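Local coordinates for clavulanic acid biosynthesis oligopeptide binding protein 2 (Streptomyces clavuligerus, PDB 2WOL) that probably binds peptides as a solute-binding protein of the family 5 type and belongs to the biosynthetic pathway of the beta-lactamase inhibitor clavulanic acid, at residues Y52-W57 with F548-I553; T138-L143 with D184-Q189; F180-H185 with A455-E460; A492-T497 with E508-V513. One frame throughout, in Å; residues are numbered along the deposited sequence.

Contact 1: residues Y52-W57 with F548-I553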
# COMPACT_ATOMS: atom_id res chain seq x y z
N TYR A 52 -3.92 9.16 0.12
CA TYR A 52 -3.66 7.85 -0.47
C TYR A 52 -2.15 7.61 -0.63
O TYR A 52 -1.74 6.79 -1.46
CB TYR A 52 -4.36 7.70 -1.83
CG TYR A 52 -5.17 6.42 -1.95
CD1 TYR A 52 -6.52 6.46 -2.31
CD2 TYR A 52 -4.60 5.18 -1.68
CE1 TYR A 52 -7.27 5.30 -2.42
CE2 TYR A 52 -5.34 4.00 -1.77
CZ TYR A 52 -6.68 4.07 -2.14
OH TYR A 52 -7.43 2.92 -2.24
N TYR A 53 -1.35 8.35 0.14
CA TYR A 53 0.10 8.12 0.18
C TYR A 53 0.43 7.22 1.35
O TYR A 53 0.04 7.51 2.49
CB TYR A 53 0.87 9.43 0.38
CG TYR A 53 0.98 10.37 -0.81
CD1 TYR A 53 0.50 10.02 -2.07
CD2 TYR A 53 1.59 11.62 -0.66
CE1 TYR A 53 0.61 10.91 -3.15
CE2 TYR A 53 1.71 12.50 -1.72
CZ TYR A 53 1.22 12.14 -2.96
OH TYR A 53 1.35 13.03 -4.01
N VAL A 54 1.16 6.14 1.09
CA VAL A 54 1.56 5.20 2.14
C VAL A 54 2.30 5.93 3.27
O VAL A 54 2.04 5.68 4.45
CB VAL A 54 2.41 4.02 1.60
CG1 VAL A 54 2.82 3.09 2.74
CG2 VAL A 54 1.64 3.25 0.55
N TRP A 55 3.20 6.85 2.90
CA TRP A 55 3.99 7.57 3.89
C TRP A 55 3.18 8.58 4.70
O TRP A 55 3.56 8.94 5.82
CB TRP A 55 5.24 8.21 3.26
CG TRP A 55 5.00 9.30 2.26
CD1 TRP A 55 4.88 9.16 0.90
CD2 TRP A 55 4.92 10.71 2.53
NE1 TRP A 55 4.70 10.39 0.32
CE2 TRP A 55 4.73 11.36 1.29
CE3 TRP A 55 4.98 11.48 3.70
CZ2 TRP A 55 4.61 12.75 1.18
CZ3 TRP A 55 4.86 12.87 3.59
CH2 TRP A 55 4.67 13.48 2.34
N VAL A 56 2.06 9.04 4.15
CA VAL A 56 1.16 9.89 4.91
C VAL A 56 0.29 9.04 5.85
O VAL A 56 -0.00 9.45 6.97
CB VAL A 56 0.31 10.82 4.01
CG1 VAL A 56 -0.61 11.70 4.86
CG2 VAL A 56 1.21 11.70 3.15
N TRP A 57 -0.09 7.83 5.41
CA TRP A 57 -0.74 6.89 6.33
C TRP A 57 0.18 6.62 7.52
O TRP A 57 -0.26 6.55 8.67
CB TRP A 57 -1.08 5.57 5.64
CG TRP A 57 -2.04 5.69 4.49
CD1 TRP A 57 -2.88 6.74 4.24
CD2 TRP A 57 -2.25 4.73 3.44
NE1 TRP A 57 -3.61 6.49 3.10
CE2 TRP A 57 -3.24 5.27 2.59
CE3 TRP A 57 -1.70 3.48 3.14
CZ2 TRP A 57 -3.70 4.59 1.45
CZ3 TRP A 57 -2.16 2.80 2.00
CH2 TRP A 57 -3.15 3.36 1.17
N PHE A 548 3.89 -1.79 6.32
CA PHE A 548 4.17 -0.61 5.50
C PHE A 548 5.36 -0.76 4.56
O PHE A 548 5.40 -0.12 3.50
CB PHE A 548 4.41 0.61 6.40
CG PHE A 548 3.18 1.13 7.10
CD1 PHE A 548 2.77 0.58 8.31
CD2 PHE A 548 2.46 2.19 6.57
CE1 PHE A 548 1.64 1.06 8.97
CE2 PHE A 548 1.33 2.68 7.22
CZ PHE A 548 0.92 2.11 8.42
N GLY A 549 6.35 -1.57 4.95
CA GLY A 549 7.61 -1.65 4.22
C GLY A 549 8.46 -0.40 4.43
O GLY A 549 9.45 -0.18 3.72
N LEU A 550 8.05 0.41 5.40
CA LEU A 550 8.69 1.67 5.76
C LEU A 550 8.93 1.67 7.26
O LEU A 550 8.23 0.99 8.00
CB LEU A 550 7.76 2.85 5.43
CG LEU A 550 7.31 3.09 3.99
CD1 LEU A 550 6.24 4.17 3.92
CD2 LEU A 550 8.48 3.45 3.11
N TYR A 551 9.92 2.43 7.71
CA TYR A 551 10.15 2.60 9.15
C TYR A 551 8.91 3.13 9.85
O TYR A 551 8.22 4.00 9.32
CB TYR A 551 11.28 3.59 9.39
CG TYR A 551 12.68 3.16 8.98
CD1 TYR A 551 13.58 4.08 8.45
CD2 TYR A 551 13.10 1.84 9.14
CE1 TYR A 551 14.87 3.71 8.09
CE2 TYR A 551 14.38 1.45 8.77
CZ TYR A 551 15.26 2.39 8.25
OH TYR A 551 16.54 2.04 7.89
N ASP A 552 8.64 2.63 11.05
CA ASP A 552 7.52 3.15 11.84
C ASP A 552 7.96 4.44 12.53
O ASP A 552 8.45 4.42 13.66
CB ASP A 552 7.02 2.13 12.84
CG ASP A 552 5.66 2.49 13.42
OD1 ASP A 552 4.97 3.35 12.83
OD2 ASP A 552 5.27 1.90 14.45
N ILE A 553 7.78 5.55 11.83
CA ILE A 553 8.18 6.87 12.30
C ILE A 553 7.71 7.16 13.73
O ILE A 553 8.47 7.68 14.53
CB ILE A 553 7.63 7.97 11.36
CG1 ILE A 553 8.10 7.73 9.91
CG2 ILE A 553 7.99 9.37 11.86
CD1 ILE A 553 9.61 7.75 9.69

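Contact 2: residues T138-L143 with D184-Q189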
# COMPACT_ATOMS: atom_id res chain seq x y z
N THR A 138 -11.96 4.02 -0.44
CA THR A 138 -13.42 3.98 -0.43
C THR A 138 -13.97 2.57 -0.24
O THR A 138 -15.13 2.29 -0.57
CB THR A 138 -14.02 4.60 -1.71
OG1 THR A 138 -13.49 3.91 -2.85
CG2 THR A 138 -13.69 6.09 -1.80
N TYR A 139 -13.14 1.67 0.30
CA TYR A 139 -13.57 0.31 0.62
C TYR A 139 -14.85 0.26 1.46
O TYR A 139 -15.65 -0.67 1.32
CB TYR A 139 -12.46 -0.43 1.36
CG TYR A 139 -11.23 -0.65 0.52
CD1 TYR A 139 -10.14 0.22 0.61
CD2 TYR A 139 -11.16 -1.71 -0.38
CE1 TYR A 139 -9.01 0.03 -0.17
CE2 TYR A 139 -10.03 -1.92 -1.16
CZ TYR A 139 -8.96 -1.05 -1.05
OH TYR A 139 -7.85 -1.24 -1.83
N LEU A 140 -15.03 1.25 2.32
CA LEU A 140 -16.18 1.27 3.23
C LEU A 140 -17.53 1.48 2.53
O LEU A 140 -18.56 1.04 3.04
CB LEU A 140 -15.98 2.31 4.32
CG LEU A 140 -14.90 1.95 5.35
CD1 LEU A 140 -14.45 3.18 6.12
CD2 LEU A 140 -15.38 0.85 6.29
N ILE A 141 -17.51 2.14 1.37
CA ILE A 141 -18.75 2.52 0.69
C ILE A 141 -19.61 1.31 0.28
O ILE A 141 -20.76 1.21 0.73
CB ILE A 141 -18.50 3.52 -0.48
CG1 ILE A 141 -17.95 4.84 0.07
CG2 ILE A 141 -19.79 3.75 -1.28
CD1 ILE A 141 -17.64 5.90 -0.99
N PRO A 142 -19.08 0.38 -0.54
CA PRO A 142 -19.93 -0.78 -0.86
C PRO A 142 -20.31 -1.66 0.34
O PRO A 142 -21.35 -2.32 0.32
CB PRO A 142 -19.09 -1.58 -1.86
CG PRO A 142 -17.70 -1.10 -1.69
CD PRO A 142 -17.78 0.32 -1.23
N LEU A 143 -19.47 -1.66 1.37
CA LEU A 143 -19.73 -2.46 2.56
C LEU A 143 -20.84 -1.90 3.44
O LEU A 143 -21.44 -2.63 4.23
CB LEU A 143 -18.45 -2.66 3.38
CG LEU A 143 -17.39 -3.58 2.79
CD1 LEU A 143 -16.12 -3.49 3.61
CD2 LEU A 143 -17.88 -5.02 2.70
N ASP A 184 -11.25 -5.25 10.63
CA ASP A 184 -10.33 -4.59 11.56
C ASP A 184 -9.27 -3.77 10.80
O ASP A 184 -8.80 -2.75 11.29
CB ASP A 184 -9.61 -5.61 12.46
CG ASP A 184 -10.39 -5.97 13.72
OD1 ASP A 184 -11.39 -5.29 14.07
OD2 ASP A 184 -9.97 -6.94 14.39
N HIS A 185 -8.89 -4.25 9.62
CA HIS A 185 -7.93 -3.55 8.78
C HIS A 185 -8.48 -2.22 8.28
O HIS A 185 -7.77 -1.21 8.28
CB HIS A 185 -7.50 -4.41 7.59
CG HIS A 185 -6.64 -5.57 7.98
ND1 HIS A 185 -5.27 -5.49 8.04
CD2 HIS A 185 -6.97 -6.83 8.34
CE1 HIS A 185 -4.78 -6.66 8.41
NE2 HIS A 185 -5.79 -7.49 8.60
N LEU A 186 -9.75 -2.23 7.88
CA LEU A 186 -10.40 -1.00 7.45
C LEU A 186 -10.51 0.00 8.59
O LEU A 186 -10.40 1.21 8.38
CB LEU A 186 -11.78 -1.29 6.84
CG LEU A 186 -11.83 -2.25 5.64
CD1 LEU A 186 -13.23 -2.25 5.05
CD2 LEU A 186 -10.79 -1.94 4.56
N MET A 187 -10.69 -0.51 9.81
CA MET A 187 -10.78 0.35 10.98
C MET A 187 -9.43 0.86 11.46
O MET A 187 -9.36 1.66 12.39
CB MET A 187 -11.52 -0.38 12.12
CG MET A 187 -13.00 -0.62 11.84
SD MET A 187 -13.95 0.89 11.52
CE MET A 187 -13.96 0.98 9.73
N ALA A 188 -8.36 0.40 10.81
CA ALA A 188 -6.99 0.82 11.12
C ALA A 188 -6.50 1.90 10.16
O ALA A 188 -5.37 2.40 10.30
CB ALA A 188 -6.04 -0.38 11.11
N GLN A 189 -7.34 2.27 9.20
CA GLN A 189 -6.98 3.25 8.17
C GLN A 189 -7.37 4.66 8.60
O GLN A 189 -8.38 4.83 9.28
CB GLN A 189 -7.60 2.87 6.83
CG GLN A 189 -7.34 1.40 6.40
CD GLN A 189 -5.87 0.99 6.46
OE1 GLN A 189 -5.54 -0.13 6.88
NE2 GLN A 189 -4.99 1.88 6.03

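Contact 3: residues F180-H185 with A455-E460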
# COMPACT_ATOMS: atom_id res chain seq x y z
N PHE A 180 -17.24 -9.69 5.62
CA PHE A 180 -15.93 -9.12 5.32
C PHE A 180 -14.93 -9.44 6.42
O PHE A 180 -14.89 -8.76 7.45
CB PHE A 180 -16.02 -7.60 5.07
CG PHE A 180 -14.80 -7.04 4.41
CD1 PHE A 180 -14.59 -7.21 3.05
CD2 PHE A 180 -13.84 -6.36 5.16
CE1 PHE A 180 -13.45 -6.71 2.43
CE2 PHE A 180 -12.70 -5.86 4.55
CZ PHE A 180 -12.50 -6.03 3.18
N SER A 181 -14.12 -10.47 6.18
CA SER A 181 -13.18 -10.99 7.16
C SER A 181 -12.17 -9.95 7.66
O SER A 181 -11.70 -10.03 8.80
CB SER A 181 -12.42 -12.20 6.58
OG SER A 181 -11.73 -11.86 5.39
N ASP A 182 -11.86 -8.97 6.82
CA ASP A 182 -10.75 -8.05 7.07
C ASP A 182 -11.15 -6.68 7.64
O ASP A 182 -10.41 -5.71 7.50
CB ASP A 182 -9.92 -7.87 5.79
CG ASP A 182 -9.31 -9.17 5.29
OD1 ASP A 182 -9.33 -10.19 6.03
OD2 ASP A 182 -8.79 -9.18 4.16
N PHE A 183 -12.31 -6.61 8.31
CA PHE A 183 -12.83 -5.31 8.73
C PHE A 183 -11.94 -4.54 9.73
O PHE A 183 -11.87 -3.31 9.67
CB PHE A 183 -14.27 -5.42 9.24
CG PHE A 183 -15.01 -4.11 9.21
CD1 PHE A 183 -15.48 -3.58 8.00
CD2 PHE A 183 -15.25 -3.41 10.38
CE1 PHE A 183 -16.15 -2.38 7.96
CE2 PHE A 183 -15.94 -2.20 10.36
CZ PHE A 183 -16.40 -1.69 9.15
N ASP A 184 -11.25 -5.25 10.63
CA ASP A 184 -10.33 -4.59 11.56
C ASP A 184 -9.27 -3.77 10.80
O ASP A 184 -8.80 -2.75 11.29
CB ASP A 184 -9.61 -5.61 12.46
CG ASP A 184 -10.39 -5.97 13.72
OD1 ASP A 184 -11.39 -5.29 14.07
OD2 ASP A 184 -9.97 -6.94 14.39
N HIS A 185 -8.89 -4.25 9.62
CA HIS A 185 -7.93 -3.55 8.78
C HIS A 185 -8.48 -2.22 8.28
O HIS A 185 -7.77 -1.21 8.28
CB HIS A 185 -7.50 -4.41 7.59
CG HIS A 185 -6.64 -5.57 7.98
ND1 HIS A 185 -5.27 -5.49 8.04
CD2 HIS A 185 -6.97 -6.83 8.34
CE1 HIS A 185 -4.78 -6.66 8.41
NE2 HIS A 185 -5.79 -7.49 8.60
N ALA A 455 -0.75 -3.54 -1.76
CA ALA A 455 -2.05 -3.62 -1.11
C ALA A 455 -2.29 -2.42 -0.20
O ALA A 455 -1.36 -1.88 0.38
CB ALA A 455 -2.15 -4.90 -0.31
N ASP A 456 -3.56 -2.02 -0.08
CA ASP A 456 -3.94 -0.94 0.83
C ASP A 456 -4.07 -1.42 2.28
O ASP A 456 -4.16 -0.62 3.21
CB ASP A 456 -5.23 -0.27 0.36
CG ASP A 456 -5.05 0.48 -0.94
OD1 ASP A 456 -3.92 0.91 -1.24
OD2 ASP A 456 -6.05 0.67 -1.67
N PHE A 457 -4.09 -2.74 2.45
CA PHE A 457 -4.00 -3.39 3.77
C PHE A 457 -3.40 -4.79 3.60
O PHE A 457 -3.62 -5.44 2.57
CB PHE A 457 -5.34 -3.39 4.53
CG PHE A 457 -6.54 -3.79 3.70
CD1 PHE A 457 -7.03 -5.09 3.76
CD2 PHE A 457 -7.19 -2.86 2.90
CE1 PHE A 457 -8.14 -5.47 3.00
CE2 PHE A 457 -8.30 -3.22 2.13
CZ PHE A 457 -8.78 -4.53 2.19
N PRO A 458 -2.59 -5.25 4.58
CA PRO A 458 -1.77 -6.46 4.38
C PRO A 458 -2.51 -7.79 4.54
O PRO A 458 -2.21 -8.57 5.44
CB PRO A 458 -0.68 -6.31 5.45
CG PRO A 458 -1.34 -5.55 6.54
CD PRO A 458 -2.34 -4.63 5.89
N THR A 459 -3.47 -8.02 3.65
CA THR A 459 -4.19 -9.29 3.60
C THR A 459 -4.28 -9.75 2.16
O THR A 459 -4.05 -8.97 1.22
CB THR A 459 -5.63 -9.19 4.15
OG1 THR A 459 -6.41 -8.33 3.31
CG2 THR A 459 -5.65 -8.68 5.59
N GLU A 460 -4.65 -11.02 1.98
CA GLU A 460 -4.85 -11.57 0.64
C GLU A 460 -5.94 -10.83 -0.13
O GLU A 460 -5.79 -10.58 -1.33
CB GLU A 460 -5.17 -13.06 0.71
CG GLU A 460 -3.98 -13.94 1.09
CD GLU A 460 -3.82 -14.11 2.59
OE1 GLU A 460 -4.38 -13.31 3.36
OE2 GLU A 460 -3.12 -15.06 3.00

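Contact 4: residues A492-T497 with E508-V513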
# COMPACT_ATOMS: atom_id res chain seq x y z
N ALA A 492 -16.41 -16.13 -6.76
CA ALA A 492 -17.05 -16.98 -5.75
C ALA A 492 -16.07 -17.42 -4.68
O ALA A 492 -16.40 -17.41 -3.49
CB ALA A 492 -17.70 -18.19 -6.41
N LEU A 493 -14.86 -17.81 -5.08
CA LEU A 493 -13.82 -18.19 -4.13
C LEU A 493 -13.46 -17.03 -3.20
O LEU A 493 -13.32 -17.22 -2.00
CB LEU A 493 -12.57 -18.71 -4.85
CG LEU A 493 -12.60 -20.13 -5.43
CD1 LEU A 493 -11.38 -20.36 -6.30
CD2 LEU A 493 -12.67 -21.19 -4.34
N ILE A 494 -13.31 -15.84 -3.78
CA ILE A 494 -13.05 -14.63 -3.00
C ILE A 494 -14.17 -14.41 -1.98
O ILE A 494 -13.91 -14.20 -0.79
CB ILE A 494 -12.84 -13.39 -3.91
CG1 ILE A 494 -11.53 -13.52 -4.70
CG2 ILE A 494 -12.86 -12.09 -3.08
CD1 ILE A 494 -11.29 -12.42 -5.71
N ASP A 495 -15.42 -14.50 -2.43
CA ASP A 495 -16.57 -14.38 -1.53
C ASP A 495 -16.49 -15.41 -0.40
O ASP A 495 -16.77 -15.08 0.76
CB ASP A 495 -17.89 -14.53 -2.30
CG ASP A 495 -18.22 -13.30 -3.14
OD1 ASP A 495 -17.58 -12.24 -2.95
OD2 ASP A 495 -19.14 -13.39 -3.98
N GLU A 496 -16.09 -16.64 -0.72
CA GLU A 496 -15.98 -17.68 0.30
C GLU A 496 -14.95 -17.33 1.39
O GLU A 496 -15.22 -17.53 2.58
CB GLU A 496 -15.68 -19.05 -0.30
CG GLU A 496 -15.86 -20.19 0.69
CD GLU A 496 -15.70 -21.57 0.09
OE1 GLU A 496 -15.71 -21.70 -1.16
OE2 GLU A 496 -15.56 -22.53 0.88
N THR A 497 -13.79 -16.81 0.99
CA THR A 497 -12.76 -16.42 1.96
C THR A 497 -13.30 -15.41 2.97
O THR A 497 -12.99 -15.48 4.15
CB THR A 497 -11.49 -15.82 1.30
OG1 THR A 497 -11.76 -14.52 0.76
CG2 THR A 497 -10.94 -16.73 0.20
N GLU A 508 -6.02 -21.61 2.19
CA GLU A 508 -6.13 -22.61 1.12
C GLU A 508 -7.04 -22.14 -0.00
O GLU A 508 -6.77 -22.40 -1.17
CB GLU A 508 -6.60 -23.96 1.67
CG GLU A 508 -5.52 -24.76 2.39
CD GLU A 508 -4.25 -24.92 1.57
OE1 GLU A 508 -4.32 -25.48 0.44
OE2 GLU A 508 -3.18 -24.50 2.04
N LEU A 509 -8.13 -21.46 0.35
CA LEU A 509 -9.01 -20.87 -0.65
C LEU A 509 -8.28 -19.82 -1.46
O LEU A 509 -8.41 -19.77 -2.68
CB LEU A 509 -10.26 -20.27 0.02
CG LEU A 509 -11.29 -21.27 0.55
CD1 LEU A 509 -12.22 -20.57 1.53
CD2 LEU A 509 -12.09 -21.92 -0.58
N TRP A 510 -7.48 -18.98 -0.79
CA TRP A 510 -6.71 -17.96 -1.48
C TRP A 510 -5.66 -18.54 -2.42
O TRP A 510 -5.40 -17.98 -3.48
CB TRP A 510 -6.07 -16.98 -0.49
CG TRP A 510 -7.02 -15.90 -0.07
CD1 TRP A 510 -7.52 -15.68 1.18
CD2 TRP A 510 -7.60 -14.89 -0.92
NE1 TRP A 510 -8.36 -14.59 1.17
CE2 TRP A 510 -8.43 -14.09 -0.10
CE3 TRP A 510 -7.49 -14.58 -2.28
CZ2 TRP A 510 -9.15 -13.00 -0.60
CZ3 TRP A 510 -8.21 -13.49 -2.78
CH2 TRP A 510 -9.03 -12.72 -1.95
N ARG A 511 -5.08 -19.67 -2.03
CA ARG A 511 -4.15 -20.39 -2.89
C ARG A 511 -4.82 -20.89 -4.16
O ARG A 511 -4.23 -20.85 -5.23
CB ARG A 511 -3.48 -21.55 -2.14
CG ARG A 511 -2.46 -21.06 -1.14
CD ARG A 511 -1.89 -22.17 -0.30
NE ARG A 511 -0.77 -21.65 0.47
CZ ARG A 511 -0.18 -22.27 1.49
NH1 ARG A 511 -0.61 -23.45 1.91
NH2 ARG A 511 0.84 -21.68 2.10
N ALA A 512 -6.07 -21.34 -4.03
CA ALA A 512 -6.86 -21.74 -5.19
C ALA A 512 -7.16 -20.54 -6.10
O ALA A 512 -7.10 -20.66 -7.33
CB ALA A 512 -8.15 -22.43 -4.77
N VAL A 513 -7.48 -19.40 -5.51
CA VAL A 513 -7.68 -18.17 -6.28
C VAL A 513 -6.43 -17.83 -7.09
O VAL A 513 -6.51 -17.61 -8.30
CB VAL A 513 -8.06 -16.96 -5.40
CG1 VAL A 513 -8.15 -15.68 -6.23
CG2 VAL A 513 -9.38 -17.21 -4.68
O HOH W 1 -10.40 -12.98 2.75

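Contact 1: residues Y52-W57 with F548-I553
F548 and V54 bury the largest areas here, and L550 completes the trio. They pack the start of helix 54-63 on a loop and the short strand 550-551, which pairs antiparallel with 544-545, so a segment near the N terminus meets one near the C terminus. The aromatic ring of F548 meets the first turn of the helix with its edge: V54 CG1 lies near the ring plane 4.0 Å from F548 CD2. Beside it, W57 CB is 4.1 Å from F548 CE2. V54 and W57, three residues apart on the helix, thus meet neighbouring rim atoms of the ring, and its face is not used across this contact.

V54 turns one methyl to both partners. With CG1 anti to the backbone N (chi1 179°), that methyl meets F548 and also L550 CD1 at 3.8 Å. A short apolar side chain suits this spot: its CG1 reaches both partners while the helix backbone stays close. The leucine adds the second apolar partner, and chi2 (172°) sets L550 CD1 where it touches the valine and also lies 4.1 Å from W55 CA. Between the two hydrophobic residues, G549 has a positive phi that favours glycine. No hydrogen bond crosses, so the union is apolar throughout.

Helix 54-63 continues the same surface, with L58 touching both F548 and L550, and R61 touching F548 and making a salt bridge with D552. The F548 ring also meets H545 of strand 544-545 edge-to-face, while the I553 side chain touches L35 and L37 of strand 34-39.

Contact 2: residues T138-L143 with D184-Q189
Helices 140-144 and 183-186 pack through leucine side chains beside the four-stranded antiparallel sheet that includes strand 98-102. L186, which opens a type I beta turn running to Q189, is the main contributor, and leucine suits the place because its two methyls meet different partners. L186 CD2 lies 3.9 Å from Y139 CB, so the tyrosine contributes mainly the root of its side chain, while its OH reaches beyond the pair to D456. The other branch, L186 CD1, passes L140 CD2 at 4.0 Å, the two leucines sliding by in opposite directions.

M187 starts out pointing away from the 138-143 segment, yet its flexible chain folds back: bends at chi2 and chi3, the latter (95°) setting CE, bring M187 CE to 3.7 Å from L140 CD2. An unbranched, pliable residue suits such a return. L140 CD2 thereby touches both L186 and M187. L140 also rests on V124 of helix 117-127, while M187 lies against Y101 of the sheet. The tightest point is L143 CD1 against L186 CD1, at 3.5 Å closer than usual van der Waals contact.

Contact 3: residues F180-H185 with A455-E460
The imidazole of H185 has the methyl of T459 over one face, a CH-pi contact in which CG2 stands 3.5 Å from the ring centroid and 24° off the normal, displaced toward the NE2 side of the rim, while D182 O lies in plane at its edge. The F457 ring receives D182 OD2 at its edge, in plane. F180 and F457 reach toward each other tip to tip, CZ to CZ at 4.1 Å, and F457 CZ lies at the edge of the F180 ring.

Two helix starts meet: T459 caps helix 460-468 through its side chain, while D182 sits at the N-cap position of helix 183-186 without a capping bond of its own. The loop 455-460 leaves strand 448-453 of one mixed sheet, whereas helix 183-186 packs on the separate antiparallel sheet of strand 98-102; such a meeting is consistent with the two-lobed solute-binding fold. P458 centres an inverse gamma turn, closed by T459 N to F457 O at 2.8 Å, and its CD sits 3.7 Å from H185 ND1, which is hydrogen-bonded to Y70 OH. H185 CB also meets F457 CB at 3.9 Å.

Threonine suits the cap because its hydroxyl serves both sides and its methyl is left for the imidazole. OG1 accepts from G462 N, and with chi1 at 65° it faces D182. The carboxylate is held through both oxygens: S181 OG donates to D182 OD1 at 3.0 Å, and T459 OG1 donates to D182 OD2 at 2.7 Å, approaching from 48° above the carboxylate plane.

Contact 4: residues A492-T497 with E508-V513
L493 and T497 of one helix face V513 and L509 of the next in an antiparallel helical hairpin, whose axes approach to 9.3 Å and cross at -162°. Apolar contacts make up most of it. L493 CB presses on V513 CG2 at 3.5 Å, and the two L493 methyls reach L509 and A512. T497 CG2 lies 3.6 Å from L509 CB, and I494 CG1 is 3.8 Å from W510 CH2, at the far end of the indole. E496 crosses L509 at about a right angle, its CG and its carboxylate both against the leucine methyls.

A CH-pi contact joins T497 to W510: the methyl CG2 stands over the indole, 3.6 Å from the centroid of the five-membered ring and 14° off its normal.

Polar bonds centre on the same threonine. T497 OG1 donates to I494 O at 2.7 Å, in the carbonyl plane and on a lone pair, and accepts from a water 2.9 Å away. That water in turn accepts from W510 NE1 at 3.0 Å, lying in the indole plane, so both buried polar groups are satisfied without bonding directly.

The hairpin, helices 488-499 and 503-520, backs onto helix 460-468, where Y461 touches I494 and W510, and L464 touches V513.

How the contacts relate
From the N terminus, residues 52-57 open the longest loop, which contact 1 closes only near the C terminus at 548-553; the other three contacts nest inside it. Contact 2 closes a short loop from 138-143 to 184-189. Contact 3 starts on the same helix 183-186, sharing D184 and H185, and spans to 455-460; contact 4 follows in series as a local hairpin. Contacts 1, 2 and 3 converge on D456, whose OD2 is probably hydrogen-bonded by both Y52 OH and Y139 OH. Contact 3 joins helix 183-186 to the loop after strand 448-453, and E460 CB packs on W510 of contact 4. Contacts 1 and 4 stay apart, their nearest atoms about 16 Å from each other.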